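Local coordinates for protein putative sulfatase yidJ (Bacteroides fragilis, PDB 2QZU) that probably hydrolyses sulfate esters as a metal-dependent arylsulfatase, at residues M87-G91 with P400-V404; N408-Y413 with V425-G430. Residue numbers count along the deposited sequence, not the author numbering.

Contact 1: M87-G91 with P400-V404; sequences MYPIG and PYYFV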
loop_
_atom_site.group_PDB
_atom_site.type_symbol
_atom_site.label_atom_id
_atom_site.label_comp_id
_atom_site.label_asym_id
_atom_site.label_seq_id
_atom_site.Cartn_x
_atom_site.Cartn_y
_atom_site.Cartn_z
HETATM N N MSE A 87 -12.689 -14.825 -29.047
HETATM C CA MSE A 87 -12.331 -16.235 -28.916
HETATM C C MSE A 87 -12.171 -16.602 -27.450
HETATM O O MSE A 87 -11.850 -15.752 -26.622
HETATM C CB MSE A 87 -11.017 -16.528 -29.646
HETATM C CG MSE A 87 -11.043 -16.204 -31.137
HETATM SE SE MSE A 87 -9.362 -16.633 -32.017
HETATM C CE MSE A 87 -8.628 -14.854 -32.200
ATOM N N TYR A 88 -12.398 -17.868 -27.122
ATOM C CA TYR A 88 -12.231 -18.292 -25.744
ATOM C C TYR A 88 -10.712 -18.316 -25.476
ATOM O O TYR A 88 -9.923 -18.256 -26.417
ATOM C CB TYR A 88 -12.986 -19.613 -25.547
ATOM C CG TYR A 88 -14.488 -19.352 -25.628
ATOM C CD1 TYR A 88 -15.145 -18.648 -24.612
ATOM C CD2 TYR A 88 -15.228 -19.699 -26.763
ATOM C CE1 TYR A 88 -16.489 -18.290 -24.725
ATOM C CE2 TYR A 88 -16.576 -19.344 -26.887
ATOM C CZ TYR A 88 -17.198 -18.637 -25.864
ATOM O OH TYR A 88 -18.521 -18.259 -25.988
ATOM N N PRO A 89 -10.280 -18.389 -24.202
ATOM C CA PRO A 89 -8.846 -18.378 -23.872
ATOM C C PRO A 89 -7.804 -19.157 -24.677
ATOM O O PRO A 89 -6.760 -18.598 -25.020
ATOM C CB PRO A 89 -8.824 -18.721 -22.378
ATOM C CG PRO A 89 -10.077 -19.484 -22.168
ATOM C CD PRO A 89 -11.082 -18.767 -23.025
ATOM N N ILE A 90 -8.055 -20.422 -24.983
ATOM C CA ILE A 90 -7.072 -21.185 -25.744
ATOM C C ILE A 90 -6.805 -20.525 -27.096
ATOM O O ILE A 90 -5.651 -20.374 -27.509
ATOM C CB ILE A 90 -7.535 -22.640 -25.961
ATOM C CG1 ILE A 90 -7.838 -23.289 -24.606
ATOM C CG2 ILE A 90 -6.450 -23.428 -26.693
ATOM C CD1 ILE A 90 -6.678 -23.230 -23.621
ATOM N N GLY A 91 -7.879 -20.114 -27.764
ATOM C CA GLY A 91 -7.753 -19.470 -29.060
ATOM C C GLY A 91 -7.207 -18.056 -29.017
ATOM O O GLY A 91 -6.451 -17.652 -29.899
ATOM N N PRO A 400 -19.682 -20.531 -20.397
ATOM C CA PRO A 400 -18.578 -21.317 -19.842
ATOM C C PRO A 400 -17.820 -20.600 -18.724
ATOM O O PRO A 400 -18.014 -19.404 -18.492
ATOM C CB PRO A 400 -17.690 -21.545 -21.057
ATOM C CG PRO A 400 -17.837 -20.242 -21.799
ATOM C CD PRO A 400 -19.327 -19.993 -21.727
ATOM N N TYR A 401 -16.977 -21.354 -18.024
ATOM C CA TYR A 401 -16.118 -20.817 -16.970
ATOM C C TYR A 401 -14.719 -21.346 -17.256
ATOM O O TYR A 401 -14.561 -22.504 -17.645
ATOM C CB TYR A 401 -16.535 -21.283 -15.575
ATOM C CG TYR A 401 -15.461 -20.990 -14.547
ATOM C CD1 TYR A 401 -15.158 -19.676 -14.183
ATOM C CD2 TYR A 401 -14.687 -22.014 -14.006
ATOM C CE1 TYR A 401 -14.106 -19.391 -13.312
ATOM C CE2 TYR A 401 -13.630 -21.739 -13.136
ATOM C CZ TYR A 401 -13.347 -20.428 -12.796
ATOM O OH TYR A 401 -12.295 -20.146 -11.947
ATOM N N TYR A 402 -13.703 -20.516 -17.044
ATOM C CA TYR A 402 -12.330 -20.927 -17.313
ATOM C C TYR A 402 -11.277 -20.530 -16.292
ATOM O O TYR A 402 -11.366 -19.493 -15.640
ATOM C CB TYR A 402 -11.832 -20.315 -18.632
ATOM C CG TYR A 402 -12.521 -20.775 -19.879
ATOM C CD1 TYR A 402 -12.087 -21.916 -20.558
ATOM C CD2 TYR A 402 -13.613 -20.075 -20.387
ATOM C CE1 TYR A 402 -12.728 -22.345 -21.710
ATOM C CE2 TYR A 402 -14.261 -20.497 -21.538
ATOM C CZ TYR A 402 -13.813 -21.634 -22.192
ATOM O OH TYR A 402 -14.466 -22.077 -23.315
ATOM N N PHE A 403 -10.273 -21.393 -16.196
ATOM C CA PHE A 403 -9.061 -21.153 -15.438
ATOM C C PHE A 403 -8.064 -22.037 -16.162
ATOM O O PHE A 403 -8.219 -23.258 -16.198
ATOM C CB PHE A 403 -9.068 -21.572 -13.973
ATOM C CG PHE A 403 -7.709 -21.416 -13.345
ATOM C CD1 PHE A 403 -7.153 -20.146 -13.197
ATOM C CD2 PHE A 403 -6.921 -22.528 -13.056
ATOM C CE1 PHE A 403 -5.830 -19.983 -12.785
ATOM C CE2 PHE A 403 -5.598 -22.376 -12.645
ATOM C CZ PHE A 403 -5.049 -21.100 -12.510
ATOM N N VAL A 404 -7.066 -21.409 -16.770
ATOM C CA VAL A 404 -6.044 -22.137 -17.509
ATOM C C VAL A 404 -4.683 -21.863 -16.885
ATOM O O VAL A 404 -4.303 -20.705 -16.704
ATOM C CB VAL A 404 -5.998 -21.687 -18.994
ATOM C CG1 VAL A 404 -4.939 -22.492 -19.753
ATOM C CG2 VAL A 404 -7.360 -21.859 -19.635
#

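Contact 2: N408-Y413 with V425-G430; sequences NHATGY and VHATDG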
loop_
_atom_site.group_PDB
_atom_site.type_symbol
_atom_site.label_atom_id
_atom_site.label_comp_id
_atom_site.label_asym_id
_atom_site.label_seq_id
_atom_site.Cartn_x
_atom_site.Cartn_y
_atom_site.Cartn_z
ATOM N N ASN A 408 0.919 -24.896 -18.263
ATOM C CA ASN A 408 0.487 -26.293 -18.372
ATOM C C ASN A 408 -1.019 -26.332 -18.582
ATOM O O ASN A 408 -1.784 -26.411 -17.622
ATOM C CB ASN A 408 0.851 -27.084 -17.109
ATOM C CG ASN A 408 0.408 -28.541 -17.184
ATOM O OD1 ASN A 408 -0.069 -29.004 -18.219
ATOM N ND2 ASN A 408 0.570 -29.269 -16.082
ATOM N N HIS A 409 -1.444 -26.276 -19.839
ATOM C CA HIS A 409 -2.868 -26.280 -20.151
ATOM C C HIS A 409 -3.627 -27.524 -19.691
ATOM O O HIS A 409 -4.854 -27.517 -19.659
ATOM C CB HIS A 409 -3.082 -26.069 -21.654
ATOM C CG HIS A 409 -2.650 -24.720 -22.148
ATOM N ND1 HIS A 409 -2.805 -24.321 -23.456
ATOM C CD2 HIS A 409 -2.056 -23.683 -21.507
ATOM C CE1 HIS A 409 -2.324 -23.098 -23.605
ATOM N NE2 HIS A 409 -1.863 -22.690 -22.436
ATOM N N ALA A 410 -2.911 -28.589 -19.331
ATOM C CA ALA A 410 -3.568 -29.811 -18.875
ATOM C C ALA A 410 -4.045 -29.680 -17.433
ATOM O O ALA A 410 -4.624 -30.613 -16.872
ATOM C CB ALA A 410 -2.619 -31.006 -19.005
ATOM N N THR A 411 -3.795 -28.523 -16.832
ATOM C CA THR A 411 -4.207 -28.271 -15.455
ATOM C C THR A 411 -5.095 -27.038 -15.421
ATOM O O THR A 411 -4.800 -26.043 -16.075
ATOM C CB THR A 411 -2.987 -28.042 -14.535
ATOM O OG1 THR A 411 -2.224 -29.251 -14.452
ATOM C CG2 THR A 411 -3.432 -27.638 -13.130
ATOM N N GLY A 412 -6.184 -27.114 -14.664
ATOM C CA GLY A 412 -7.078 -25.978 -14.574
ATOM C C GLY A 412 -8.533 -26.362 -14.389
ATOM O O GLY A 412 -8.855 -27.506 -14.069
ATOM N N TYR A 413 -9.410 -25.385 -14.593
ATOM C CA TYR A 413 -10.848 -25.575 -14.456
ATOM C C TYR A 413 -11.580 -25.311 -15.757
ATOM O O TYR A 413 -11.159 -24.482 -16.561
ATOM C CB TYR A 413 -11.438 -24.574 -13.459
ATOM C CG TYR A 413 -11.184 -24.815 -11.996
ATOM C CD1 TYR A 413 -11.943 -25.742 -11.278
ATOM C CD2 TYR A 413 -10.233 -24.065 -11.309
ATOM C CE1 TYR A 413 -11.762 -25.906 -9.904
ATOM C CE2 TYR A 413 -10.041 -24.224 -9.942
ATOM C CZ TYR A 413 -10.810 -25.144 -9.245
ATOM O OH TYR A 413 -10.618 -25.300 -7.889
ATOM N N VAL A 425 -15.324 -28.478 -13.227
ATOM C CA VAL A 425 -14.483 -29.637 -12.980
ATOM C C VAL A 425 -13.044 -29.154 -13.002
ATOM O O VAL A 425 -12.701 -28.216 -13.730
ATOM C CB VAL A 425 -14.658 -30.751 -14.051
ATOM C CG1 VAL A 425 -16.102 -31.232 -14.073
ATOM C CG2 VAL A 425 -14.229 -30.252 -15.423
ATOM N N HIS A 426 -12.207 -29.769 -12.182
ATOM C CA HIS A 426 -10.807 -29.400 -12.148
ATOM C C HIS A 426 -9.982 -30.581 -12.615
ATOM O O HIS A 426 -10.341 -31.734 -12.379
ATOM C CB HIS A 426 -10.373 -28.994 -10.737
ATOM C CG HIS A 426 -8.938 -28.581 -10.652
ATOM N ND1 HIS A 426 -7.912 -29.478 -10.437
ATOM C CD2 HIS A 426 -8.349 -27.371 -10.811
ATOM C CE1 HIS A 426 -6.756 -28.841 -10.467
ATOM N NE2 HIS A 426 -6.993 -27.561 -10.692
ATOM N N ALA A 427 -8.883 -30.288 -13.299
ATOM C CA ALA A 427 -8.005 -31.336 -13.786
ATOM C C ALA A 427 -6.568 -30.966 -13.474
ATOM O O ALA A 427 -6.203 -29.790 -13.446
ATOM C CB ALA A 427 -8.173 -31.516 -15.293
ATOM N N THR A 428 -5.763 -31.988 -13.222
ATOM C CA THR A 428 -4.347 -31.806 -12.948
ATOM C C THR A 428 -3.661 -32.768 -13.909
ATOM O O THR A 428 -3.894 -33.976 -13.857
ATOM C CB THR A 428 -3.991 -32.173 -11.492
ATOM O OG1 THR A 428 -4.675 -31.291 -10.592
ATOM C CG2 THR A 428 -2.488 -32.050 -11.262
ATOM N N ASP A 429 -2.845 -32.218 -14.804
ATOM C CA ASP A 429 -2.139 -33.015 -15.804
ATOM C C ASP A 429 -3.056 -33.935 -16.613
ATOM O O ASP A 429 -2.716 -35.089 -16.887
ATOM C CB ASP A 429 -1.023 -33.832 -15.150
ATOM C CG ASP A 429 0.103 -32.963 -14.627
ATOM O OD1 ASP A 429 0.629 -32.142 -15.407
ATOM O OD2 ASP A 429 0.464 -33.101 -13.439
ATOM N N GLY A 430 -4.223 -33.417 -16.986
ATOM C CA GLY A 430 -5.157 -34.188 -17.791
ATOM C C GLY A 430 -6.084 -35.162 -17.084
ATOM O O GLY A 430 -6.796 -35.921 -17.747
#

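Contact 1: M87-G91 with P400-V404
A short helix start packs against one face of an edge strand here, and no hydrogen bond joins the two segments. Pro-400, Tyr-402 and Val-404 all point toward 87-91, as every second residue of a strand does. Tyr-402 is the main bump. Its ring fills the notch between Tyr-88 and Pro-89. In return, the Tyr-88 ring sits between Pro-400 and Tyr-402, and Pro-89 CG sits between Tyr-402 and Val-404. Pro-89 CG lies over one face of the Tyr-402 ring, 3.7 Å from its centroid and 20° off the normal, a CH-pi contact. The Tyr-88 and Tyr-402 rings are near parallel, with planes at 28°, but are slid apart and barely overlap. Their centroids are 5.8 Å apart, and Tyr-88 CD1 meets Tyr-402 CE2 at 3.7 Å. Further along its ring, Tyr-88 CE1 lies 3.8 Å from Pro-400 CG. At the other end of the contact, Val-404 CG2 touches both Pro-89 CG (4.4 Å) and Ile-90 CD1 (4.3 Å). Tyr-402 OH hydrogen-bonds Trp-468 NE1. Trp-468, on helix 455-471, also meets the Tyr-88 ring edge-to-face. Tyr-88 is the N-cap residue of helix 89-92, and Pro-89 opens the helix. The arrangement is a buried helix-on-sheet interface, joining the large N-terminal part of the sulfatase fold to its smaller C-terminal antiparallel sheet.

Contact 2: N408-Y413 with V425-G430
Strands 412-417 and 421-428 form an antiparallel beta hairpin, the two central strands of the four-stranded sheet near the C-terminus. This contact lies at the hairpin's open end. Backbone hydrogen bonds come first. Gly-412 and Ala-427 are a hydrogen-bonded pair, with N to O distances of 2.9 Å in both directions. Tyr-413 and His-426 follow as a non-hydrogen-bonded pair. Past Thr-428, Gly-430 N donates to Ala-410 O at 2.8 Å. The phi of 148° at Gly-412 and the backbone angles of Gly-430 would crowd a CB against the preceding carbonyl. The aromatic contact is T-shaped: the edge of His-426 faces the Tyr-413 ring, with centroids 4.7 Å apart and planes at 71°. Side-chain hydrogen bonds cluster at this open end. A type I turn runs from Asn-408 to Thr-411, and Asn-408 OD1 accepts from Ala-410 N at 3.1 Å in an Asx turn. Asp-429 N donates to Thr-411 OG1 at 3.1 Å. Asn-408 ND2 donates to Asp-429 OD1 at 3.0 Å.

How the contacts relate
The two contacts follow in series along the chain, with contact 1 closing before contact 2 opens. Their centres are about 12 Å apart, on the same side of the chain's centre. Both use the four-stranded antiparallel sheet near the C-terminus, where strands 399-404 and 412-417 are neighbours. Phe-403 O and Tyr-413 N, 2.9 Å apart, probably form a hydrogen bond between them. Val-404 CG1 also packs on His-409 CD2 at 3.6 Å. Contact 1 joins the edge strand of this sheet to helix 89-92 in the N-terminal part of the fold. Contact 2 holds the two central strands to each other. The pairing of strands 399-404 and 412-417 connects the two contacts.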